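Beta-agarase (Persicobacter, PDB 6AII) probably hydrolyses the beta-1,4 linkages of agarose, releasing neoagarobiose, through a catalytic domain of glycoside hydrolase family 16. Local coordinates at residues Trp21-Asp29 / Ser110-Val118; Ile44-Trp52 / Trp64-Ser72. One frame throughout, in Å; residues are numbered along the deposited sequence.

Contact 1. Residues Trp21-Asp29 / Ser110-Val118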
loop_
_atom_site.group_PDB
_atom_site.type_symbol
_atom_site.label_atom_id
_atom_site.label_comp_id
_atom_site.label_asym_id
_atom_site.label_seq_id
_atom_site.Cartn_x
_atom_site.Cartn_y
_atom_site.Cartn_z
ATOM N N TRP A 21 18.386 -9.398 11.616
ATOM C CA TRP A 21 17.968 -8.455 10.579
ATOM C C TRP A 21 18.975 -7.329 10.430
ATOM O O TRP A 21 19.429 -6.777 11.430
ATOM C CB TRP A 21 16.617 -7.859 10.959
ATOM C CG TRP A 21 15.500 -8.832 10.917
ATOM C CD1 TRP A 21 14.806 -9.341 11.967
ATOM C CD2 TRP A 21 14.904 -9.378 9.739
ATOM N NE1 TRP A 21 13.792 -10.133 11.522
ATOM C CE2 TRP A 21 13.847 -10.221 10.181
ATOM C CE3 TRP A 21 15.154 -9.270 8.369
ATOM C CZ2 TRP A 21 13.049 -10.920 9.290
ATOM C CZ3 TRP A 21 14.374 -9.984 7.493
ATOM C CH2 TRP A 21 13.325 -10.791 7.958
ATOM N N LYS A 22 19.255 -6.941 9.199
ATOM C CA LYS A 22 20.103 -5.818 8.908
ATOM C C LYS A 22 19.336 -4.734 8.135
ATOM O O LYS A 22 18.706 -5.017 7.126
ATOM C CB LYS A 22 21.312 -6.261 8.070
ATOM C CG LYS A 22 22.204 -5.113 7.629
ATOM C CD LYS A 22 23.269 -5.458 6.653
ATOM C CE LYS A 22 24.080 -4.231 6.297
ATOM N NZ LYS A 22 25.238 -4.587 5.455
ATOM N N LEU A 23 19.370 -3.517 8.691
ATOM C CA LEU A 23 18.628 -2.404 8.046
ATOM C C LEU A 23 19.137 -2.148 6.636
ATOM O O LEU A 23 20.373 -2.066 6.408
ATOM C CB LEU A 23 18.712 -1.136 8.899
ATOM C CG LEU A 23 17.748 -0.027 8.468
ATOM C CD1 LEU A 23 16.314 -0.264 8.944
ATOM C CD2 LEU A 23 18.237 1.304 9.000
ATOM N N GLN A 24 18.225 -2.041 5.661
ATOM C CA GLN A 24 18.591 -1.619 4.318
ATOM C C GLN A 24 18.498 -0.100 4.267
ATOM O O GLN A 24 17.405 0.495 4.147
ATOM C CB GLN A 24 17.736 -2.323 3.258
ATOM C CG GLN A 24 18.155 -1.973 1.826
ATOM C CD GLN A 24 17.424 -2.737 0.752
ATOM O OE1 GLN A 24 17.059 -3.906 0.951
ATOM N NE2 GLN A 24 17.208 -2.085 -0.377
ATOM N N ALA A 25 19.642 0.575 4.359
ATOM C CA ALA A 25 19.632 2.054 4.537
ATOM C C ALA A 25 18.916 2.818 3.403
ATOM O O ALA A 25 18.302 3.838 3.699
ATOM C CB ALA A 25 21.055 2.524 4.665
ATOM N N ASP A 26 19.009 2.386 2.156
ATOM C CA ASP A 26 18.555 3.196 1.038
ATOM C C ASP A 26 17.028 3.163 0.915
ATOM O O ASP A 26 16.466 3.928 0.151
ATOM C CB ASP A 26 19.217 2.808 -0.271
ATOM C CG ASP A 26 18.799 1.505 -0.899
ATOM O OD1 ASP A 26 18.247 0.638 -0.207
ATOM O OD2 ASP A 26 19.136 1.320 -2.062
ATOM N N MET A 27 16.409 2.330 1.718
ATOM C CA MET A 27 14.925 2.161 1.642
ATOM C C MET A 27 14.302 2.403 3.017
ATOM O O MET A 27 13.172 2.007 3.231
ATOM C CB MET A 27 14.572 0.745 1.174
ATOM C CG MET A 27 14.885 0.466 -0.291
ATOM S SD MET A 27 13.843 1.462 -1.359
ATOM C CE MET A 27 12.333 0.479 -1.314
ATOM N N SER A 28 15.027 3.015 3.969
ATOM C CA SER A 28 14.589 3.225 5.316
ATOM C C SER A 28 14.694 4.709 5.671
ATOM O O SER A 28 15.693 5.380 5.291
ATOM C CB SER A 28 15.361 2.375 6.355
ATOM O OG SER A 28 15.321 0.989 6.046
ATOM N N ASP A 29 13.676 5.265 6.354
ATOM C CA ASP A 29 13.633 6.691 6.649
ATOM C C ASP A 29 12.616 6.933 7.746
ATOM O O ASP A 29 11.486 6.393 7.619
ATOM C CB ASP A 29 13.292 7.488 5.395
ATOM C CG ASP A 29 13.561 8.978 5.480
ATOM O OD1 ASP A 29 13.695 9.534 6.590
ATOM O OD2 ASP A 29 13.742 9.554 4.367
ATOM N N SER A 110 9.975 4.926 -4.533
ATOM C CA SER A 110 11.360 4.840 -4.087
ATOM C C SER A 110 12.332 4.879 -5.269
ATOM O O SER A 110 11.980 4.479 -6.361
ATOM C CB SER A 110 11.614 3.565 -3.317
ATOM O OG SER A 110 11.477 2.411 -4.090
ATOM N N LYS A 111 13.506 5.420 -4.984
ATOM C CA LYS A 111 14.646 5.254 -5.885
ATOM C C LYS A 111 15.149 3.810 -5.849
ATOM O O LYS A 111 15.446 3.215 -6.876
ATOM C CB LYS A 111 15.777 6.203 -5.484
ATOM C CG LYS A 111 16.974 6.075 -6.438
ATOM C CD LYS A 111 18.101 6.966 -6.036
ATOM C CE LYS A 111 17.909 8.374 -6.511
ATOM N NZ LYS A 111 19.023 9.243 -6.050
ATOM N N GLY A 112 15.253 3.230 -4.668
ATOM C CA GLY A 112 15.793 1.915 -4.508
ATOM C C GLY A 112 14.789 0.801 -4.738
ATOM O O GLY A 112 13.583 1.063 -5.022
ATOM N N HIS A 113 15.333 -0.420 -4.684
ATOM C CA HIS A 113 14.595 -1.614 -4.836
ATOM C C HIS A 113 14.766 -2.541 -3.628
ATOM O O HIS A 113 15.795 -2.533 -2.918
ATOM C CB HIS A 113 14.995 -2.418 -6.093
ATOM C CG HIS A 113 14.707 -1.724 -7.370
ATOM N ND1 HIS A 113 15.491 -0.677 -7.840
ATOM C CD2 HIS A 113 13.788 -1.974 -8.326
ATOM C CE1 HIS A 113 14.998 -0.260 -9.012
ATOM N NE2 HIS A 113 13.969 -1.064 -9.341
ATOM N N VAL A 114 13.792 -3.427 -3.466
ATOM C CA VAL A 114 13.955 -4.573 -2.595
ATOM C C VAL A 114 13.754 -5.867 -3.379
ATOM O O VAL A 114 13.121 -5.878 -4.432
ATOM C CB VAL A 114 12.997 -4.504 -1.395
ATOM C CG1 VAL A 114 13.170 -3.214 -0.611
ATOM C CG2 VAL A 114 11.572 -4.624 -1.831
ATOM N N GLN A 115 14.319 -6.938 -2.849
ATOM C CA GLN A 115 14.160 -8.282 -3.374
ATOM C C GLN A 115 14.237 -9.275 -2.229
ATOM O O GLN A 115 15.002 -9.057 -1.222
ATOM C CB GLN A 115 15.267 -8.547 -4.418
ATOM C CG GLN A 115 15.226 -9.930 -5.002
ATOM C CD GLN A 115 16.247 -10.071 -6.108
ATOM O OE1 GLN A 115 17.414 -9.701 -5.928
ATOM N NE2 GLN A 115 15.802 -10.615 -7.232
ATOM N N TYR A 116 13.550 -10.392 -2.365
ATOM C CA TYR A 116 13.533 -11.406 -1.349
ATOM C C TYR A 116 14.979 -11.852 -1.072
ATOM O O TYR A 116 15.775 -11.827 -2.017
ATOM C CB TYR A 116 12.750 -12.650 -1.774
ATOM C CG TYR A 116 13.410 -13.524 -2.815
ATOM C CD1 TYR A 116 13.315 -13.201 -4.142
ATOM C CD2 TYR A 116 14.249 -14.554 -2.434
ATOM C CE1 TYR A 116 13.997 -13.932 -5.108
ATOM C CE2 TYR A 116 14.943 -15.283 -3.390
ATOM C CZ TYR A 116 14.803 -14.971 -4.715
ATOM O OH TYR A 116 15.452 -15.684 -5.718
ATOM N N PRO A 117 15.265 -12.322 0.113
ATOM C CA PRO A 117 14.506 -12.251 1.365
ATOM C C PRO A 117 14.541 -10.820 1.928
ATOM O O PRO A 117 15.608 -10.146 2.123
ATOM C CB PRO A 117 15.140 -13.282 2.322
ATOM C CG PRO A 117 16.587 -13.312 1.878
ATOM C CD PRO A 117 16.606 -12.901 0.415
ATOM N N VAL A 118 13.361 -10.249 2.198
ATOM C CA VAL A 118 13.323 -8.875 2.695
ATOM C C VAL A 118 12.038 -8.628 3.493
ATOM O O VAL A 118 11.005 -9.163 3.140
ATOM C CB VAL A 118 13.409 -7.888 1.539
ATOM C CG1 VAL A 118 12.258 -8.053 0.562
ATOM C CG2 VAL A 118 13.538 -6.442 1.991
HETATM O O HOH W 1 16.370 -6.036 -0.653
HETATM O O HOH W 2 15.095 4.767 -2.124
HETATM O O HOH W 3 18.136 -0.481 -3.765
#
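A chi1 of -176° swings CG of Gln24 away from its own N, and the extended chain carries the amide to the 110-118 loop, where NE2 donates to His113 O at 2.9 Å. The second N-H of NE2 goes to Asp26 OD1, on the syn side of that carboxylate. Both acceptors lie within 3° of the Gln24 amide plane, so the two bonds fix the rotation of the amide. Its other end is engaged too: Gln24 OE1 accepts from water 1, which accepts from Gln115 N. Waters also link Asp26 to the loop, water 3 between Asp26 OD2 and His113 N, water 2 between Asp26 O and Gly112 N. Beside these bonds Met27, bent at both chi2 and chi3, folds its thioether against the loop. Met27 SD lies 3.6 Å from Gly112 C, and Met27 CE sits 3.9 Å from Val114 CG1 and 3.5 Å from Ser110 OG, which donates to Gly112 O at 2.7 Å. Val320 and Leu282, from the two sheets of the jelly-roll sandwich, also touch Met27. One direct hydrogen bond from the Gln24 amide and three bridging waters, next to the buried Met27, imply a junction largely water-mediated on its polar side.

Contact 2. Residues Ile44-Trp52 / Trp64-Ser72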
loop_
_atom_site.group_PDB
_atom_site.type_symbol
_atom_site.label_atom_id
_atom_site.label_comp_id
_atom_site.label_asym_id
_atom_site.label_seq_id
_atom_site.Cartn_x
_atom_site.Cartn_y
_atom_site.Cartn_z
ATOM N N ILE A 44 13.317 13.059 -2.530
ATOM C CA ILE A 44 13.378 13.535 -1.156
ATOM C C ILE A 44 14.376 12.651 -0.421
ATOM O O ILE A 44 14.308 11.426 -0.441
ATOM C CB ILE A 44 11.991 13.534 -0.499
ATOM C CG1 ILE A 44 10.977 14.344 -1.276
ATOM C CG2 ILE A 44 12.059 13.981 0.935
ATOM C CD1 ILE A 44 9.530 14.129 -0.907
ATOM N N ALA A 45 15.354 13.327 0.201
ATOM C CA ALA A 45 16.425 12.701 0.957
ATOM C C ALA A 45 17.263 11.785 0.084
ATOM O O ALA A 45 17.904 10.871 0.600
ATOM C CB ALA A 45 15.874 11.945 2.155
ATOM N N GLY A 46 17.195 11.963 -1.230
ATOM C CA GLY A 46 17.824 11.077 -2.158
ATOM C C GLY A 46 17.142 9.717 -2.291
ATOM O O GLY A 46 17.662 8.824 -2.983
ATOM N N LYS A 47 15.947 9.537 -1.697
ATOM C CA LYS A 47 15.334 8.224 -1.615
ATOM C C LYS A 47 13.894 8.123 -2.165
ATOM O O LYS A 47 13.506 7.037 -2.558
ATOM C CB LYS A 47 15.244 7.778 -0.156
ATOM C CG LYS A 47 16.576 7.558 0.530
ATOM C CD LYS A 47 16.465 7.202 2.001
ATOM C CE LYS A 47 17.844 7.083 2.624
ATOM N NZ LYS A 47 17.749 6.866 4.091
ATOM N N TRP A 48 13.130 9.177 -2.113
ATOM C CA TRP A 48 11.666 9.102 -2.327
ATOM C C TRP A 48 11.277 10.135 -3.397
ATOM O O TRP A 48 11.233 11.345 -3.106
ATOM C CB TRP A 48 10.900 9.387 -1.009
ATOM C CG TRP A 48 11.461 8.678 0.178
ATOM C CD1 TRP A 48 12.140 9.240 1.214
ATOM C CD2 TRP A 48 11.470 7.260 0.413
ATOM N NE1 TRP A 48 12.564 8.282 2.088
ATOM C CE2 TRP A 48 12.157 7.053 1.638
ATOM C CE3 TRP A 48 10.921 6.144 -0.252
ATOM C CZ2 TRP A 48 12.337 5.796 2.197
ATOM C CZ3 TRP A 48 11.146 4.902 0.295
ATOM C CH2 TRP A 48 11.820 4.733 1.514
ATOM N N LYS A 49 10.895 9.645 -4.590
ATOM C CA LYS A 49 10.467 10.556 -5.613
ATOM C C LYS A 49 9.092 11.105 -5.264
ATOM O O LYS A 49 8.232 10.312 -4.924
ATOM C CB LYS A 49 10.341 9.886 -6.983
ATOM C CG LYS A 49 10.168 10.828 -8.191
ATOM C CD LYS A 49 9.869 10.027 -9.429
ATOM C CE LYS A 49 9.995 10.707 -10.766
ATOM N NZ LYS A 49 9.316 9.873 -11.797
ATOM N N ASN A 50 8.916 12.414 -5.369
ATOM C CA ASN A 50 7.630 13.085 -5.111
ATOM C C ASN A 50 6.632 12.971 -6.263
ATOM O O ASN A 50 5.834 13.881 -6.435
ATOM C CB ASN A 50 7.801 14.520 -4.680
ATOM C CG ASN A 50 8.449 15.432 -5.709
ATOM O OD1 ASN A 50 8.914 14.933 -6.736
ATOM N ND2 ASN A 50 8.438 16.738 -5.430
ATOM N N PHE A 51 6.640 11.876 -6.962
ATOM C CA PHE A 51 5.663 11.642 -7.964
ATOM C C PHE A 51 5.584 10.162 -8.291
ATOM O O PHE A 51 6.404 9.349 -7.855
ATOM C CB PHE A 51 6.024 12.437 -9.238
ATOM C CG PHE A 51 4.812 12.783 -10.069
ATOM C CD1 PHE A 51 3.911 13.746 -9.618
ATOM C CD2 PHE A 51 4.552 12.137 -11.260
ATOM C CE1 PHE A 51 2.763 14.040 -10.353
ATOM C CE2 PHE A 51 3.388 12.419 -11.986
ATOM C CZ PHE A 51 2.542 13.412 -11.566
ATOM N N TRP A 52 4.647 9.814 -9.198
ATOM C CA TRP A 52 4.576 8.533 -9.863
ATOM C C TRP A 52 5.824 8.320 -10.738
ATOM O O TRP A 52 6.525 9.283 -10.977
ATOM C CB TRP A 52 3.271 8.535 -10.664
ATOM C CG TRP A 52 3.006 7.366 -11.543
ATOM C CD1 TRP A 52 2.876 7.346 -12.915
ATOM C CD2 TRP A 52 2.657 6.056 -11.099
ATOM N NE1 TRP A 52 2.576 6.075 -13.341
ATOM C CE2 TRP A 52 2.412 5.273 -12.250
ATOM C CE3 TRP A 52 2.563 5.455 -9.842
ATOM C CZ2 TRP A 52 2.036 3.932 -12.185
ATOM C CZ3 TRP A 52 2.238 4.112 -9.791
ATOM C CH2 TRP A 52 1.975 3.367 -10.935
ATOM N N TRP A 64 -2.385 13.612 -9.416
ATOM C CA TRP A 64 -1.122 13.592 -8.641
ATOM C C TRP A 64 -0.352 14.850 -8.985
ATOM O O TRP A 64 -0.290 15.205 -10.192
ATOM C CB TRP A 64 -0.290 12.369 -8.926
ATOM C CG TRP A 64 -0.838 11.107 -8.350
ATOM C CD1 TRP A 64 -1.508 10.949 -7.168
ATOM C CD2 TRP A 64 -0.780 9.823 -8.959
ATOM N NE1 TRP A 64 -1.839 9.639 -7.002
ATOM C CE2 TRP A 64 -1.422 8.927 -8.081
ATOM C CE3 TRP A 64 -0.215 9.325 -10.133
ATOM C CZ2 TRP A 64 -1.521 7.570 -8.336
ATOM C CZ3 TRP A 64 -0.350 7.980 -10.395
ATOM C CH2 TRP A 64 -0.974 7.113 -9.512
ATOM N N ARG A 65 0.172 15.514 -7.958
ATOM C CA ARG A 65 0.926 16.735 -8.151
ATOM C C ARG A 65 2.156 16.621 -7.274
ATOM O O ARG A 65 2.039 16.226 -6.128
ATOM C CB ARG A 65 0.100 17.950 -7.759
ATOM C CG ARG A 65 -1.062 18.264 -8.700
ATOM C CD ARG A 65 -0.568 18.637 -10.077
ATOM N NE ARG A 65 -1.665 18.959 -11.003
ATOM C CZ ARG A 65 -2.179 18.128 -11.913
ATOM N NH1 ARG A 65 -1.811 16.845 -11.989
ATOM N NH2 ARG A 65 -3.078 18.630 -12.782
ATOM N N HIS A 66 3.281 17.084 -7.794
ATOM C CA HIS A 66 4.511 17.061 -7.012
ATOM C C HIS A 66 4.309 17.805 -5.674
ATOM O O HIS A 66 4.824 17.345 -4.605
ATOM C CB HIS A 66 5.642 17.777 -7.779
ATOM C CG HIS A 66 6.060 17.012 -8.983
ATOM N ND1 HIS A 66 5.594 17.332 -10.261
ATOM C CD2 HIS A 66 6.794 15.897 -9.135
ATOM C CE1 HIS A 66 6.052 16.451 -11.122
ATOM N NE2 HIS A 66 6.860 15.614 -10.481
ATOM N N GLU A 67 3.587 18.922 -5.672
ATOM C CA GLU A 67 3.469 19.772 -4.508
ATOM C C GLU A 67 2.483 19.225 -3.459
ATOM O O GLU A 67 2.203 19.892 -2.474
ATOM C CB GLU A 67 3.040 21.194 -4.891
ATOM C CG GLU A 67 1.760 21.264 -5.697
ATOM C CD GLU A 67 1.934 21.282 -7.209
ATOM O OE1 GLU A 67 2.789 20.527 -7.749
ATOM O OE2 GLU A 67 1.103 21.974 -7.861
ATOM N N ASN A 68 1.959 18.019 -3.674
ATOM C CA ASN A 68 1.044 17.374 -2.718
ATOM C C ASN A 68 1.809 16.316 -1.904
ATOM O O ASN A 68 1.174 15.511 -1.214
ATOM C CB ASN A 68 -0.175 16.769 -3.410
ATOM C CG ASN A 68 -1.232 17.838 -3.667
ATOM O OD1 ASN A 68 -0.953 18.828 -4.383
ATOM N ND2 ASN A 68 -2.428 17.720 -3.080
ATOM N N VAL A 69 3.143 16.388 -1.922
ATOM C CA VAL A 69 3.984 15.569 -1.029
ATOM C C VAL A 69 4.897 16.522 -0.252
ATOM O O VAL A 69 5.590 17.347 -0.824
ATOM C CB VAL A 69 4.824 14.534 -1.804
ATOM C CG1 VAL A 69 5.796 13.770 -0.884
ATOM C CG2 VAL A 69 3.991 13.530 -2.585
ATOM N N SER A 70 4.996 16.321 1.058
ATOM C CA SER A 70 5.960 17.117 1.864
ATOM C C SER A 70 6.411 16.231 3.027
ATOM O O SER A 70 5.944 15.116 3.201
ATOM C CB SER A 70 5.317 18.388 2.363
ATOM O OG SER A 70 4.278 18.095 3.273
ATOM N N VAL A 71 7.362 16.741 3.776
ATOM C CA VAL A 71 7.798 16.099 5.018
ATOM C C VAL A 71 7.865 17.162 6.084
ATOM O O VAL A 71 8.509 18.192 5.911
ATOM C CB VAL A 71 9.132 15.342 4.897
ATOM C CG1 VAL A 71 9.416 14.607 6.204
ATOM C CG2 VAL A 71 9.175 14.360 3.742
ATOM N N SER A 72 7.170 16.915 7.183
ATOM C CA SER A 72 7.107 17.900 8.292
ATOM C C SER A 72 6.577 17.193 9.527
ATOM O O SER A 72 5.856 16.177 9.445
ATOM C CB SER A 72 6.252 19.131 8.019
ATOM O OG SER A 72 4.900 18.764 7.875
HETATM O O HOH W 4 2.965 13.464 -5.990
HETATM O O HOH W 5 6.953 17.954 -3.081
#
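Just after the bulged hairpin of strands 43-44 and 48-49, Phe51 and Trp52 meet Trp64, at the end of strand 62-64, and His66, in the 3-10 turn before strand 69-72. Phe51 and His66 form an offset stack, centroids 4.3 Å apart and planes inclined at 27°. Phe51 CD1 lies over the centre of the imidazole, while His66 CE1 covers one face of the phenyl ring nearer its rim. The Phe51 ring is turned toward Trp64 by a chi1 of -153°, and Trp64 O meets the ring edge 3.3 Å from Phe51 CE1. Trp64 O also accepts from Arg65 NH1, which is in turn salt-bridged to Asp57. Next to the stacked pair, the rim of the Trp64 six-membered ring approaches one face of the Trp52 indole, with Trp64 CZ3 3.6 Å from Trp52 CG and the ring planes 31° apart. Trp64 NE1 is bonded elsewhere, to Ile286 O.

In the GH16 beta-jelly roll, this aromatic cluster packs against the sheet containing strands 97-110 and 280-287: Cys107 touches both tryptophans. On the hairpin, a classic beta bulge sets Lys47 and Trp48 opposite Ile44, whose O accepts from both backbone N atoms. The Ile44 side chain splits its contacts, CD1 packing on Val69 CG1 at 3.8 Å and CG2 on Val71 CG2.

Asn50 takes the polar share of the interface. Its OD1 stands at the edge of the imidazole, 3.3 Å from His66 CD2, and accepts from Thr42 N; its ND2 donates to Glu40 O and to water 5, which also contacts His66 O and Val69 O. The backbone of Asn50 is linked across by water 4, lying between Asn50 O and Arg65 O, and by a nearly straight CA-H...O contact from His66 CA to Asn50 O (3.5 Å).

In the fold
From the N terminus, the chain runs through strand 19-23 into the turn of residues 24-29, then through the bulged hairpin and the 64-72 segment, both sides of contact 2, before strand 97-110 leads to the 110-118 loop that closes contact 1. Contact 2 therefore closes a short loop lying wholly within the long one. Their centres are about 18 Å apart, yet the contacts touch: Lys47 NZ probably bonds to Ser28 O, and Trp48 NE1 to Asp29 OD2. Contact 1 ties the edge region of the antiparallel sheet to the end of strand 97-110 in the mixed sheet; contact 2 likewise joins the mixed sheet, through the hairpin paired with strand 97-110, to strand 69-72 of the antiparallel sheet.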